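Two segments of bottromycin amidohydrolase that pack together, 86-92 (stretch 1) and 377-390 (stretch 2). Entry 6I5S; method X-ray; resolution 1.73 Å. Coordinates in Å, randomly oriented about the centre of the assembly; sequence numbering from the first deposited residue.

Stretch 1 (86-92) VTPGFVD
Stretch 2 377-390: VLKAATADAYDVMG

The helix of stretch 2 breaks at Thr-382, and the strand docks on the break. Thr-382 leaves helical geometry at phi/psi -134/-93, between helix 377-381 and helix 383-388, and the carbonyl of Ala-381 turns to the neighbouring strand: Val-91 N donates to Ala-381 O at 2.9 Å, with an N-H...O angle of 149°. The same oxygen also receives a CA-H...O contact, Phe-90 CA to Ala-381 O at 3.5 Å. Thr-382 itself, chi1 p, folds its hydroxyl back into the preceding turn, OG1 donating to Leu-378 O at 2.7 Å, and this leaves its methyl for the strand: CG2 lies 3.5 Å from Gly-89 O.

The register is set here, with Phe-90 and Thr-382 the nearest CA pair at 5.2 Å. Strand 90-92 crosses helix 377-381 at 69° and helix 383-388 at 56°, each with an axis approach of 8.1 Å. Stretch 1 is extended throughout: strand 86-88, then Gly-89 at -63/148, Phe-90 at -82/155 and Val-91 at -124/117.

A second polar anchor comes from the other helix. Tyr-386 (chi1 m, chi2 -56°) starts sideways, but its end reaches the strand, and OH donates to Gly-89 O at 2.6 Å. A CB built ideally on Gly-89 would lie 3.6 Å from that OH.

Val-91 is the centre of the apolar packing and the residue most covered by the opposing stretch. It points toward the helices with chi1 t. Its CB meets Ala-385 CB at 3.5 Å, the closest pair of those two residues; its CG1 lies 3.6 Å from Met-389 CE, at the end of an m, t, m side chain; and its CG2 sits over one face of the Tyr-386 ring, 3.9 Å from the centroid and 29° off the normal. Pro-88, ring C-gamma exo, meets the edge of that ring, CB to Tyr-386 CE2 at 4.3 Å.

Phe-90 (m, chi2 -40°) points away overall, yet its ring still borders the first helix: CE1 is 4.2 Å from Leu-378 CD1, CD1 is 4.2 Å from Ala-381 CB, and Thr-382 CG2 lies at the ring edge. Leu-378 (t, p) also meets Thr-87, its CD1 4.2 Å from Thr-87 CG2. Thr-87, chi1 p, donates OG1 to Pro-88 O at 3.1 Å.

One water bridges the stretches, 2.9 Å from Val-91 O and 2.8 Å from Ala-380 O. The second helix closes with a Schellman motif at Gly-390, phi/psi 80/16.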

ATOM      1  N   VAL A  86      16.110   2.931  12.831  1.00 30.54           N
ATOM      2  CA  VAL A  86      14.950   3.668  12.366  1.00 33.67           C
ATOM      3  C   VAL A  86      14.912   3.669  10.855  1.00 30.51           C
ATOM      4  O   VAL A  86      15.925   3.927  10.197  1.00 36.80           O
ATOM      5  CB  VAL A  86      14.967   5.105  12.911  1.00 43.81           C
ATOM      6  CG1 VAL A  86      14.009   5.971  12.194  1.00 40.15           C
ATOM      7  CG2 VAL A  86      14.620   5.053  14.405  1.00 51.92           C
ATOM      8  N   THR A  87      13.727   3.429  10.309  1.00 33.15           N
ATOM      9  CA  THR A  87      13.434   3.657   8.908  1.00 31.24           C
ATOM     10  C   THR A  87      12.376   4.742   8.739  1.00 27.35           C
ATOM     11  O   THR A  87      11.597   5.010   9.658  1.00 30.88           O
ATOM     12  CB  THR A  87      12.926   2.369   8.224  1.00 29.81           C
ATOM     13  OG1 THR A  87      11.628   2.021   8.727  1.00 34.41           O
ATOM     14  CG2 THR A  87      13.858   1.212   8.537  1.00 34.96           C
ATOM     15  N   PRO A  88      12.299   5.353   7.558  1.00 30.33           N
ATOM     16  CA  PRO A  88      11.122   6.147   7.222  1.00 25.62           C
ATOM     17  C   PRO A  88       9.879   5.282   7.350  1.00 28.79           C
ATOM     18  O   PRO A  88       9.909   4.051   7.227  1.00 30.12           O
ATOM     19  CB  PRO A  88      11.370   6.528   5.770  1.00 32.50           C
ATOM     20  CG  PRO A  88      12.823   6.454   5.593  1.00 36.04           C
ATOM     21  CD  PRO A  88      13.232   5.277   6.406  1.00 33.92           C
ATOM     22  N   GLY A  89       8.757   5.936   7.582  1.00 27.07           N
ATOM     23  CA  GLY A  89       7.495   5.222   7.596  1.00 25.76           C
ATOM     24  C   GLY A  89       7.207   4.612   6.240  1.00 26.80           C
ATOM     25  O   GLY A  89       7.600   5.157   5.217  1.00 27.32           O
ATOM     26  N   PHE A  90       6.523   3.463   6.260  1.00 25.24           N
ATOM     27  CA  PHE A  90       6.195   2.720   5.047  1.00 27.70           C
ATOM     28  C   PHE A  90       4.962   3.292   4.360  1.00 28.11           C
ATOM     29  O   PHE A  90       4.084   3.903   4.992  1.00 24.76           O
ATOM     30  CB  PHE A  90       5.918   1.238   5.369  1.00 26.97           C
ATOM     31  CG  PHE A  90       6.995   0.600   6.182  1.00 26.01           C
ATOM     32  CD1 PHE A  90       8.326   0.868   5.933  1.00 27.22           C
ATOM     33  CD2 PHE A  90       6.677  -0.231   7.217  1.00 25.08           C
ATOM     34  CE1 PHE A  90       9.337   0.335   6.747  1.00 30.76           C
ATOM     35  CE2 PHE A  90       7.706  -0.781   8.035  1.00 26.09           C
ATOM     36  CZ  PHE A  90       9.023  -0.487   7.759  1.00 27.03           C
ATOM     37  N   VAL A  91       4.900   3.050   3.047  1.00 25.25           N
ATOM     38  CA  VAL A  91       3.782   3.479   2.209  1.00 26.15           C
ATOM     39  C   VAL A  91       3.212   2.256   1.522  1.00 22.51           C
ATOM     40  O   VAL A  91       3.903   1.607   0.713  1.00 24.00           O
ATOM     41  CB  VAL A  91       4.205   4.519   1.163  1.00 25.09           C
ATOM     42  CG1 VAL A  91       2.902   5.061   0.454  1.00 24.77           C
ATOM     43  CG2 VAL A  91       5.003   5.651   1.841  1.00 27.09           C
ATOM     44  N   ASP A  92       1.951   1.926   1.825  1.00 22.49           N
ATOM     45  CA  ASP A  92       1.254   0.928   1.009  1.00 26.94           C
ATOM     46  C   ASP A  92       0.812   1.606  -0.290  1.00 28.84           C
ATOM     47  O   ASP A  92      -0.116   2.430  -0.296  1.00 25.31           O
ATOM     48  CB  ASP A  92       0.073   0.297   1.741  1.00 26.13           C
ATOM     49  CG  ASP A  92      -0.551  -0.852   0.950  1.00 30.08           C
ATOM     50  OD1 ASP A  92      -1.163  -1.710   1.569  1.00 25.17           O
ATOM     51  OD2 ASP A  92      -0.444  -0.884  -0.314  1.00 26.29           O
ATOM     52  N   VAL A 377      14.155  -3.320  -1.426  1.00 29.86           N
ATOM     53  CA  VAL A 377      12.764  -3.404  -1.009  1.00 29.04           C
ATOM     54  C   VAL A 377      12.447  -2.291  -0.008  1.00 27.70           C
ATOM     55  O   VAL A 377      11.341  -1.708  -0.026  1.00 28.93           O
ATOM     56  CB  VAL A 377      12.465  -4.819  -0.476  1.00 36.11           C
ATOM     57  CG1 VAL A 377      13.041  -5.015   0.912  1.00 34.40           C
ATOM     58  CG2 VAL A 377      10.994  -5.088  -0.515  1.00 41.45           C
ATOM     59  N   LEU A 378      13.428  -1.895   0.802  1.00 30.28           N
ATOM     60  CA  LEU A 378      13.204  -0.754   1.685  1.00 29.51           C
ATOM     61  C   LEU A 378      12.984   0.535   0.890  1.00 32.05           C
ATOM     62  O   LEU A 378      12.102   1.344   1.221  1.00 29.42           O
ATOM     63  CB  LEU A 378      14.371  -0.572   2.646  1.00 30.39           C
ATOM     64  CG  LEU A 378      14.174   0.543   3.700  1.00 34.35           C
ATOM     65  CD1 LEU A 378      12.927   0.321   4.563  1.00 29.77           C
ATOM     66  CD2 LEU A 378      15.403   0.726   4.565  1.00 35.72           C
ATOM     67  N   LYS A 379      13.779   0.754  -0.164  1.00 28.93           N
ATOM     68  CA  LYS A 379      13.580   1.908  -1.035  1.00 27.99           C
ATOM     69  C   LYS A 379      12.189   1.902  -1.664  1.00 32.00           C
ATOM     70  O   LYS A 379      11.530   2.933  -1.731  1.00 29.48           O
ATOM     71  CB  LYS A 379      14.666   1.949  -2.117  1.00 31.18           C
ATOM     72  CG  LYS A 379      14.616   3.158  -2.989  1.00 36.41           C
ATOM     73  CD  LYS A 379      15.755   3.201  -4.029  1.00 40.28           C
ATOM     74  CE  LYS A 379      15.797   4.590  -4.704  1.00 50.01           C
ATOM     75  NZ  LYS A 379      16.854   4.704  -5.737  1.00 57.37           N
ATOM     76  N   ALA A 380      11.740   0.753  -2.159  1.00 29.12           N
ATOM     77  CA  ALA A 380      10.388   0.627  -2.696  1.00 24.54           C
ATOM     78  C   ALA A 380       9.300   0.922  -1.658  1.00 26.18           C
ATOM     79  O   ALA A 380       8.253   1.484  -1.998  1.00 27.31           O
ATOM     80  CB  ALA A 380      10.184  -0.786  -3.219  1.00 26.97           C
ATOM     81  N   ALA A 381       9.545   0.579  -0.390  1.00 27.29           N
ATOM     82  CA  ALA A 381       8.567   0.729   0.677  1.00 30.45           C
ATOM     83  C   ALA A 381       8.488   2.166   1.140  1.00 26.12           C
ATOM     84  O   ALA A 381       7.496   2.574   1.758  1.00 28.76           O
ATOM     85  CB  ALA A 381       8.955  -0.193   1.868  1.00 26.96           C
ATOM     86  N   THR A 382       9.509   2.966   0.829  1.00 27.37           N
ATOM     87  CA  THR A 382       9.617   4.284   1.418  1.00 26.57           C
ATOM     88  C   THR A 382       9.961   5.364   0.395  1.00 28.32           C
ATOM     89  O   THR A 382       9.046   6.008  -0.138  1.00 27.00           O
ATOM     90  CB  THR A 382      10.644   4.294   2.585  1.00 30.07           C
ATOM     91  OG1 THR A 382      11.965   3.902   2.156  1.00 27.42           O
ATOM     92  CG2 THR A 382      10.206   3.377   3.705  1.00 28.87           C
ATOM     93  N   ALA A 383      11.252   5.661   0.214  1.00 29.40           N
ATOM     94  CA  ALA A 383      11.695   6.784  -0.618  1.00 32.68           C
ATOM     95  C   ALA A 383      11.032   6.833  -2.003  1.00 29.47           C
ATOM     96  O   ALA A 383      10.650   7.897  -2.469  1.00 33.10           O
ATOM     97  CB  ALA A 383      13.215   6.717  -0.779  1.00 36.98           C
ATOM     98  N   ASP A 384      10.944   5.692  -2.708  1.00 26.15           N
ATOM     99  CA  ASP A 384      10.378   5.759  -4.059  1.00 29.70           C
ATOM    100  C   ASP A 384       8.871   5.949  -4.015  1.00 28.93           C
ATOM    101  O   ASP A 384       8.290   6.523  -4.944  1.00 28.73           O
ATOM    102  CB  ASP A 384      10.752   4.506  -4.839  1.00 26.51           C
ATOM    103  CG  ASP A 384      12.067   4.666  -5.600  1.00 35.01           C
ATOM    104  OD1 ASP A 384      12.743   5.686  -5.406  1.00 39.60           O
ATOM    105  OD2 ASP A 384      12.406   3.793  -6.422  1.00 39.97           O
ATOM    106  N   ALA A 385       8.224   5.498  -2.946  1.00 24.45           N
ATOM    107  CA  ALA A 385       6.787   5.779  -2.796  1.00 24.52           C
ATOM    108  C   ALA A 385       6.540   7.253  -2.488  1.00 25.48           C
ATOM    109  O   ALA A 385       5.600   7.863  -3.005  1.00 24.88           O
ATOM    110  CB  ALA A 385       6.166   4.899  -1.727  1.00 24.99           C
ATOM    111  N   TYR A 386       7.368   7.865  -1.666  1.00 28.38           N
ATOM    112  CA  TYR A 386       7.179   9.302  -1.451  1.00 26.42           C
ATOM    113  C   TYR A 386       7.389  10.048  -2.764  1.00 26.48           C
ATOM    114  O   TYR A 386       6.685  11.000  -3.074  1.00 25.84           O
ATOM    115  CB  TYR A 386       8.135   9.810  -0.382  1.00 25.31           C
ATOM    116  CG  TYR A 386       7.807   9.206   0.991  1.00 27.28           C
ATOM    117  CD1 TYR A 386       6.538   9.345   1.537  1.00 49.21           C
ATOM    118  CD2 TYR A 386       8.753   8.490   1.721  1.00 33.06           C
ATOM    119  CE1 TYR A 386       6.207   8.794   2.766  1.00 60.00           C
ATOM    120  CE2 TYR A 386       8.429   7.911   2.979  1.00 31.23           C
ATOM    121  CZ  TYR A 386       7.145   8.072   3.475  1.00 41.33           C
ATOM    122  OH  TYR A 386       6.756   7.560   4.705  1.00 33.37           O
ATOM    123  N   ASP A 387       8.328   9.584  -3.586  1.00 28.36           N
ATOM    124  CA  ASP A 387       8.535  10.232  -4.898  1.00 31.06           C
ATOM    125  C   ASP A 387       7.338  10.061  -5.836  1.00 28.40           C
ATOM    126  O   ASP A 387       6.924  11.037  -6.500  1.00 30.97           O
ATOM    127  CB  ASP A 387       9.809   9.699  -5.583  1.00 44.54           C
ATOM    128  CG  ASP A 387      11.067  10.337  -5.042  1.00 81.67           C
ATOM    129  OD1 ASP A 387      10.969  11.257  -4.200  1.00102.83           O
ATOM    130  OD2 ASP A 387      12.157   9.926  -5.467  1.00 79.53           O
ATOM    131  N   VAL A 388       6.767   8.867  -5.894  1.00 27.73           N
ATOM    132  CA  VAL A 388       5.639   8.650  -6.813  1.00 28.72           C
ATOM    133  C   VAL A 388       4.422   9.466  -6.385  1.00 27.57           C
ATOM    134  O   VAL A 388       3.583   9.851  -7.226  1.00 29.19           O
ATOM    135  CB  VAL A 388       5.289   7.144  -6.926  1.00 27.93           C
ATOM    136  CG1 VAL A 388       4.455   6.626  -5.743  1.00 25.24           C
ATOM    137  CG2 VAL A 388       4.569   6.907  -8.260  1.00 31.05           C
ATOM    138  N   MET A 389       4.291   9.732  -5.090  1.00 26.89           N
ATOM    139  CA  MET A 389       3.207  10.580  -4.572  1.00 25.64           C
ATOM    140  C   MET A 389       3.482  12.061  -4.686  1.00 32.10           C
ATOM    141  O   MET A 389       2.588  12.887  -4.378  1.00 32.47           O
ATOM    142  CB  MET A 389       2.958  10.234  -3.111  1.00 26.90           C
ATOM    143  CG  MET A 389       2.340   8.855  -2.900  1.00 27.33           C
ATOM    144  SD  MET A 389       1.832   8.496  -1.187  1.00 30.92           S
ATOM    145  CE  MET A 389       3.408   8.577  -0.323  1.00 28.00           C
ATOM    146  N   GLY A 390       4.682  12.448  -5.097  1.00 27.88           N
ATOM    147  CA  GLY A 390       4.955  13.852  -5.253  1.00 34.58           C
ATOM    148  C   GLY A 390       5.256  14.538  -3.948  1.00 35.28           C
ATOM    149  O   GLY A 390       5.191  15.773  -3.878  1.00 35.05           O
TER
HETATM  150  O   HOH W   1       5.513   1.417  -1.738  1.00 24.92           O